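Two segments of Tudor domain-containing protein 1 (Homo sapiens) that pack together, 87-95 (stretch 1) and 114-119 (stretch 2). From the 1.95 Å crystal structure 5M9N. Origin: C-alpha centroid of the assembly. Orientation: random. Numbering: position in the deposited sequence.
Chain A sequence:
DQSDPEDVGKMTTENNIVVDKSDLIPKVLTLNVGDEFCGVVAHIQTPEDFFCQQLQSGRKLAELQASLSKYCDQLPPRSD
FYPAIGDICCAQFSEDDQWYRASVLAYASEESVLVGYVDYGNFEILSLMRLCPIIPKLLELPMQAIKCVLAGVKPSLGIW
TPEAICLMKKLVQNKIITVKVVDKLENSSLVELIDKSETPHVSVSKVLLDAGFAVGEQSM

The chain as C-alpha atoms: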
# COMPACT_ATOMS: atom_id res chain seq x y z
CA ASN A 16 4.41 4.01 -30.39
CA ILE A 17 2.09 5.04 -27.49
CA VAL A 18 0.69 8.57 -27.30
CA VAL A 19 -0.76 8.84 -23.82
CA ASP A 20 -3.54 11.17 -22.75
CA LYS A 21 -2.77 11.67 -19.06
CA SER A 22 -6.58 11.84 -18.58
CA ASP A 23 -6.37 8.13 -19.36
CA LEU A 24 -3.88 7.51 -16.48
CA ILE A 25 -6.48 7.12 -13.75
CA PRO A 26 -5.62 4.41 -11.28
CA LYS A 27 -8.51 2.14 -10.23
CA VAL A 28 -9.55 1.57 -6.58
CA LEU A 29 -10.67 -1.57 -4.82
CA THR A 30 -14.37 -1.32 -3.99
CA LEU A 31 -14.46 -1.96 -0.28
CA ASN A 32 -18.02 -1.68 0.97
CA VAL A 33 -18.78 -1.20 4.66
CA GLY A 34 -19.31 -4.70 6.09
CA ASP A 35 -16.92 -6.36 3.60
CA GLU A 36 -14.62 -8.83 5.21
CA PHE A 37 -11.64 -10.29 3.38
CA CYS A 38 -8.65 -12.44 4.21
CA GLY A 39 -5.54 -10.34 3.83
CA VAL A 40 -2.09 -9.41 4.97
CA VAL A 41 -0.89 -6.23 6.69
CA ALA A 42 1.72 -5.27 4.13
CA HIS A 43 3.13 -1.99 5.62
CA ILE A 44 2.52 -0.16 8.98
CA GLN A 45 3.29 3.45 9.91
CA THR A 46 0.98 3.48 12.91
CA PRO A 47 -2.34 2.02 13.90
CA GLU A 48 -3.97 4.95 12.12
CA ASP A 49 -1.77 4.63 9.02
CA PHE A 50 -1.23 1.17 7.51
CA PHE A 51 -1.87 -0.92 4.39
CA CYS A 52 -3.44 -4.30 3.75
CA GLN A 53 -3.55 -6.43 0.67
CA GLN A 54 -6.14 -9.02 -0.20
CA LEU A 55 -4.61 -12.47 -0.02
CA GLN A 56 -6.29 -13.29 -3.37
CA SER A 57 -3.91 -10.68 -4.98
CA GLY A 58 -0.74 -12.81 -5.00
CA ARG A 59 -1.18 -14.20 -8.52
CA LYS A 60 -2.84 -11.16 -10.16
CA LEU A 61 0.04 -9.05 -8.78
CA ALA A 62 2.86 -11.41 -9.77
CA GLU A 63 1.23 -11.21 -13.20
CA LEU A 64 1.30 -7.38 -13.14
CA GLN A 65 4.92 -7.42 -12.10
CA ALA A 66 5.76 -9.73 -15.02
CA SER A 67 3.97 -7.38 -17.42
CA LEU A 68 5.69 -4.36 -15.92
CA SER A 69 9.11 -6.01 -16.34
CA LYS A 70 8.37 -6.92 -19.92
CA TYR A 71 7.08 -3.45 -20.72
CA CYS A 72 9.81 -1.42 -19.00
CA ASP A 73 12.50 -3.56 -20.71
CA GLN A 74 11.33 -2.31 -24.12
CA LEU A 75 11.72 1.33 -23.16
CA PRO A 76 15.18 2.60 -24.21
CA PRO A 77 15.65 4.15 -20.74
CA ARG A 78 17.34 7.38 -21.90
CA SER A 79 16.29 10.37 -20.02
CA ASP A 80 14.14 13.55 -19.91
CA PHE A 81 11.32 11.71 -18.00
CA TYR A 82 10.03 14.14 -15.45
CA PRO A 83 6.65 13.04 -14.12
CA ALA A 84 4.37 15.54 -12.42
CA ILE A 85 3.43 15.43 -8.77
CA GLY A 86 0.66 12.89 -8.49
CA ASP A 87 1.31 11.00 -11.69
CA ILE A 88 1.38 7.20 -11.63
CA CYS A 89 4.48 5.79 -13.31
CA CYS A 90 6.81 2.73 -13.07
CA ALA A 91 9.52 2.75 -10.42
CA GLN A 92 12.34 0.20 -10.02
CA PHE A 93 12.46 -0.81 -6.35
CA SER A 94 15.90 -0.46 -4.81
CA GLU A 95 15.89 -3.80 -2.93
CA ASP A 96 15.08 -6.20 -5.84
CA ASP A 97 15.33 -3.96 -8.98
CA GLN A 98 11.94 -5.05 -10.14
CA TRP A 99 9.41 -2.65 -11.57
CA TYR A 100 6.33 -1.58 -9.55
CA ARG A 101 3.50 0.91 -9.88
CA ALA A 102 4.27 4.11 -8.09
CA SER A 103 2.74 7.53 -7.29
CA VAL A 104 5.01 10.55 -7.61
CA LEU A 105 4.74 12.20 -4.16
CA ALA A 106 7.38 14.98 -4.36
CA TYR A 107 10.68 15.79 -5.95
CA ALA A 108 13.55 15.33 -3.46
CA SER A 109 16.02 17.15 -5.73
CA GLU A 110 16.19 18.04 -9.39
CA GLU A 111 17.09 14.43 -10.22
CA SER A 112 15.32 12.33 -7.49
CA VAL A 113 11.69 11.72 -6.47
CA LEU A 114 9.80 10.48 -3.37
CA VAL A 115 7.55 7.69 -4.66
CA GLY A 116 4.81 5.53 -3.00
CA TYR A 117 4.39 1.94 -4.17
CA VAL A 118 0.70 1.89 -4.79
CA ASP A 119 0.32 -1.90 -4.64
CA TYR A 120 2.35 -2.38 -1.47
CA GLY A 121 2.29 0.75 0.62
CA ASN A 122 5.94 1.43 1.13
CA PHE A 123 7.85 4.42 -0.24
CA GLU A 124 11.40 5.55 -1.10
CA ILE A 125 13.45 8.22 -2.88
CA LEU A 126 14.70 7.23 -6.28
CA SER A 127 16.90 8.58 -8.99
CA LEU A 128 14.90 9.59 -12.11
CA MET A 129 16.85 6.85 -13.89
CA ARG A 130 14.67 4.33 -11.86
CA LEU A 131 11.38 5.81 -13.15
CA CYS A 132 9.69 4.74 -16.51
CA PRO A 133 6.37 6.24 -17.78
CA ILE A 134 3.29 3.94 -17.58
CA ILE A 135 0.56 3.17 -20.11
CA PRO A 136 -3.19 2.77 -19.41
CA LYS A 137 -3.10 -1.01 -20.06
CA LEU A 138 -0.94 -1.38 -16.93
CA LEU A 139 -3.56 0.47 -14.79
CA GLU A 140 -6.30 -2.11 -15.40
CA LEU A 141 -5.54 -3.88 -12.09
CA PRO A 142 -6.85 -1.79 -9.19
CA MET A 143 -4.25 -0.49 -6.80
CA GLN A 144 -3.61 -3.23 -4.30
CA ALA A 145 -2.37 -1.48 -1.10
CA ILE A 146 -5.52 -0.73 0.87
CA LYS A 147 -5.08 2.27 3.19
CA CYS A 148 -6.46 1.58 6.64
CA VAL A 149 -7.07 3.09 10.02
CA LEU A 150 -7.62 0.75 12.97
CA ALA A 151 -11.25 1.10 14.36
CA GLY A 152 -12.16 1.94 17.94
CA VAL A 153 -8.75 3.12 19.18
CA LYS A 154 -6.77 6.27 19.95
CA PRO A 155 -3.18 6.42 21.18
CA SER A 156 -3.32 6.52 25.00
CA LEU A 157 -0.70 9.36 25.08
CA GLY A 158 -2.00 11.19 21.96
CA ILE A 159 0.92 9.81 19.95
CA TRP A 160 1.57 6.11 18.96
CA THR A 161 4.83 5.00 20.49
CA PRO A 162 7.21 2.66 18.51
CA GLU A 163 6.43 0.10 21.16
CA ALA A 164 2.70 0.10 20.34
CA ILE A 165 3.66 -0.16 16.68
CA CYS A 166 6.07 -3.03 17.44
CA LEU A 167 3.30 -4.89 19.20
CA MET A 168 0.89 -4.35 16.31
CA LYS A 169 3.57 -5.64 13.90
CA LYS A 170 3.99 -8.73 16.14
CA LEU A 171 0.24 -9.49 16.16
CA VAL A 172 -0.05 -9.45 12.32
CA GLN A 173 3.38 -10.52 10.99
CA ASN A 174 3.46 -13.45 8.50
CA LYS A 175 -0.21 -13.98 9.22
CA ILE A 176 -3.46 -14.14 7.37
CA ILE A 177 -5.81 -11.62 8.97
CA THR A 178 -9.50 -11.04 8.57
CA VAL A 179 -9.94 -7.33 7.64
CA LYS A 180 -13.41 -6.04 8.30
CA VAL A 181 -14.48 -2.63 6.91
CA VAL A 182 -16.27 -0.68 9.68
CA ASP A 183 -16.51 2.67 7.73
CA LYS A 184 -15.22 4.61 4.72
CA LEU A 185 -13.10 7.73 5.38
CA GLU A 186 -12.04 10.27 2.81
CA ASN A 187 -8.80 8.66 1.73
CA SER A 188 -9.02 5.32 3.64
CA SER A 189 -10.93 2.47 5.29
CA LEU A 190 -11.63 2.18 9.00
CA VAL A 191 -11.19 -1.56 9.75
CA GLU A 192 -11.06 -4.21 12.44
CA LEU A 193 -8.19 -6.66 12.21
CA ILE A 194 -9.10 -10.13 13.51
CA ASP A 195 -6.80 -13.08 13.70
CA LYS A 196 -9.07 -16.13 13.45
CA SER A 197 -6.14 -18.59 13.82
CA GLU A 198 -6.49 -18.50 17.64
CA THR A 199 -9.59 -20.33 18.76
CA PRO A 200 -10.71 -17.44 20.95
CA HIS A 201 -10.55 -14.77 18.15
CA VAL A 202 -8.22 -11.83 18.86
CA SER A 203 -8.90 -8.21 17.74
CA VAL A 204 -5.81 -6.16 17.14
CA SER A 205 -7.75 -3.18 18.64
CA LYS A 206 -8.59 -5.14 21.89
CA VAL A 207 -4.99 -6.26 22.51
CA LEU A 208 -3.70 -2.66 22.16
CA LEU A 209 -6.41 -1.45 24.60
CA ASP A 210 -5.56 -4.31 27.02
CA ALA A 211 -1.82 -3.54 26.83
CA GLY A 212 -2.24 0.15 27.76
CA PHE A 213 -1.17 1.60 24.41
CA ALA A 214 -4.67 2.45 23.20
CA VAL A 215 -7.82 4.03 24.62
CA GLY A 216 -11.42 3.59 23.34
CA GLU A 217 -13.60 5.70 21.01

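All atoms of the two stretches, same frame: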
# COMPACT_ATOMS: atom_id res chain seq x y z
N ASP A 87 1.45 11.87 -10.57
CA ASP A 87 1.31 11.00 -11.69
C ASP A 87 1.54 9.58 -11.13
O ASP A 87 2.23 9.41 -10.13
CB ASP A 87 2.39 11.24 -12.75
CG ASP A 87 2.07 12.41 -13.65
OD1 ASP A 87 1.01 13.03 -13.50
OD2 ASP A 87 2.92 12.63 -14.52
N ILE A 88 0.95 8.61 -11.81
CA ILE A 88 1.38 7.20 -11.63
C ILE A 88 2.43 6.93 -12.69
O ILE A 88 2.31 7.40 -13.81
CB ILE A 88 0.20 6.24 -11.76
CG1 ILE A 88 -0.89 6.58 -10.75
CG2 ILE A 88 0.65 4.80 -11.48
CD1 ILE A 88 -0.47 6.40 -9.29
N CYS A 89 3.48 6.23 -12.33
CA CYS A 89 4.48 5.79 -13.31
C CYS A 89 5.00 4.42 -12.88
O CYS A 89 4.38 3.80 -12.00
CB CYS A 89 5.60 6.83 -13.41
SG CYS A 89 6.56 7.05 -11.93
N CYS A 90 6.06 3.92 -13.50
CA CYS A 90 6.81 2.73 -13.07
C CYS A 90 8.06 3.19 -12.35
O CYS A 90 8.68 4.20 -12.74
CB CYS A 90 7.14 1.82 -14.24
SG CYS A 90 5.77 1.45 -15.34
N ALA A 91 8.36 2.54 -11.23
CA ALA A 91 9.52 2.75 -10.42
C ALA A 91 10.22 1.41 -10.16
O ALA A 91 9.54 0.40 -9.84
CB ALA A 91 9.10 3.36 -9.12
N GLN A 92 11.56 1.40 -10.28
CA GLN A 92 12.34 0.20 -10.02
C GLN A 92 12.82 0.18 -8.56
O GLN A 92 13.65 1.00 -8.14
CB GLN A 92 13.53 0.22 -10.99
CG GLN A 92 14.27 -1.05 -11.14
CD GLN A 92 15.36 -0.94 -12.19
OE1 GLN A 92 15.71 0.16 -12.67
NE2 GLN A 92 15.94 -2.03 -12.48
N PHE A 93 12.24 -0.71 -7.78
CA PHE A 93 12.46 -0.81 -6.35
C PHE A 93 13.92 -1.07 -6.04
O PHE A 93 14.56 -1.84 -6.72
CB PHE A 93 11.54 -1.96 -5.81
CG PHE A 93 11.56 -2.16 -4.31
CD1 PHE A 93 11.68 -1.10 -3.42
CD2 PHE A 93 11.33 -3.43 -3.80
CE1 PHE A 93 11.65 -1.30 -2.06
CE2 PHE A 93 11.31 -3.65 -2.44
CZ PHE A 93 11.45 -2.59 -1.56
N SER A 94 14.47 -0.35 -5.05
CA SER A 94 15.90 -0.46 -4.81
C SER A 94 16.33 -1.87 -4.36
O SER A 94 17.43 -2.27 -4.68
CB SER A 94 16.38 0.52 -3.77
OG SER A 94 15.63 0.32 -2.61
N GLU A 95 15.49 -2.52 -3.58
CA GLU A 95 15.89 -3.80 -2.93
C GLU A 95 15.87 -5.04 -3.84
O GLU A 95 16.53 -6.01 -3.53
CB GLU A 95 14.99 -4.10 -1.74
CG GLU A 95 15.11 -3.21 -0.50
CD GLU A 95 14.18 -3.72 0.62
OE1 GLU A 95 14.32 -4.88 1.06
OE2 GLU A 95 13.28 -2.99 1.08
N LEU A 114 10.43 11.31 -4.41
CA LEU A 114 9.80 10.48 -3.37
C LEU A 114 8.63 9.77 -4.03
O LEU A 114 7.81 10.43 -4.64
CB LEU A 114 9.34 11.35 -2.23
CG LEU A 114 8.60 10.64 -1.12
CD1 LEU A 114 9.52 9.68 -0.40
CD2 LEU A 114 8.03 11.66 -0.17
N VAL A 115 8.64 8.42 -4.03
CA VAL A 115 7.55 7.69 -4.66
C VAL A 115 6.88 6.72 -3.66
O VAL A 115 7.55 6.23 -2.78
CB VAL A 115 7.98 6.89 -5.92
CG1 VAL A 115 8.58 7.80 -7.01
CG2 VAL A 115 8.91 5.71 -5.59
N GLY A 116 5.57 6.55 -3.78
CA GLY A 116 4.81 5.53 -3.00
C GLY A 116 4.42 4.35 -3.87
O GLY A 116 3.92 4.54 -4.99
N TYR A 117 4.71 3.14 -3.39
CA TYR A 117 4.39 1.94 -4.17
C TYR A 117 2.95 1.61 -3.96
O TYR A 117 2.54 1.18 -2.86
CB TYR A 117 5.29 0.79 -3.78
CG TYR A 117 6.73 1.02 -4.20
CD1 TYR A 117 7.10 0.93 -5.52
CD2 TYR A 117 7.69 1.45 -3.28
CE1 TYR A 117 8.40 1.16 -5.91
CE2 TYR A 117 8.97 1.69 -3.68
CZ TYR A 117 9.33 1.58 -5.01
OH TYR A 117 10.66 1.79 -5.39
N VAL A 118 2.15 1.86 -4.99
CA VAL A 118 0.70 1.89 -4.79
C VAL A 118 0.07 0.48 -4.57
O VAL A 118 -1.08 0.33 -4.16
CB VAL A 118 -0.02 2.54 -5.95
CG1 VAL A 118 0.29 4.01 -5.99
CG2 VAL A 118 0.26 1.85 -7.28
N ASP A 119 0.82 -0.51 -4.86
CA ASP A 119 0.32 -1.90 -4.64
C ASP A 119 0.81 -2.54 -3.37
O ASP A 119 0.37 -3.71 -3.02
CB ASP A 119 0.73 -2.69 -5.85
CG ASP A 119 -0.02 -2.30 -7.06
OD1 ASP A 119 -1.30 -2.14 -7.00
OD2 ASP A 119 0.66 -2.22 -8.09

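The two stretches meet as crossed strands rather than as neighbours in one ladder. Strand 88-92 and strand 114-117 run nearly perpendicular, with 95° between their N-to-C directions, and their axes come no closer than 8.8 Å. At that spacing the backbones cannot pair, and no hydrogen bond links the two stretches. The contact is made by side chains filling the gap, and it is modest in size, burying 262 Å² summed over both sides. The CA atoms of A91 and V115 lie 7.8 Å apart, and those of I88 and V118 lie 8.7 Å apart.

Aliphatic contacts form at two places. At the first, A91 and V115 both direct their CA-to-CB bonds toward the opposing stretch, and A91 CB rests 4.2 Å from V115 CG2. Alanine's small apolar methyl serves this position well: A91 CB touches V115 CG2 and also lies 4.0 Å from Y117 CE1. At the second, I88 points sideways at its CB, but its side chain, with chi1 and chi2 both m, brings the tip nearer, so that I88 CD1 reaches 4.1 Å from V118 CG1. A long, branched side chain can thus span a wider backbone gap to meet the shorter valine, whose CA-to-CB bond points toward stretch 1. These are van der Waals contacts between apolar groups, favoured by the removal of hydrocarbon surface from water.

The aromatic contact centres on Y117, which has 80 Å² covered by stretch 1, the largest share of any residue here. Its CB also points sideways, yet the length of the side chain places the ring against A91, in strand 88-92, and F93, just beyond the strand's end. The F93 and Y117 rings have centroids 5.3 Å apart and planes inclined at 67°, an oblique arrangement in which F93 CD1 approaches Y117 CE2 to 3.9 Å. Phenylalanine offers a broad hydrocarbon surface for such packing without a polar group to satisfy.

Polar atoms enter this contact through proximity alone. Y117 OH sits 3.3 Å from F93 CA and 3.6 Å from F93 CD1, close packing against carbon. The hydroxyl's hydrogen bonding is satisfied elsewhere in the structure, so tyrosine can present its ring to A91 and F93 without stranding its polar end. G116, between the two contacting residues V115 and Y117, takes no part: alternation along the strand leaves it out of reach of stretch 1.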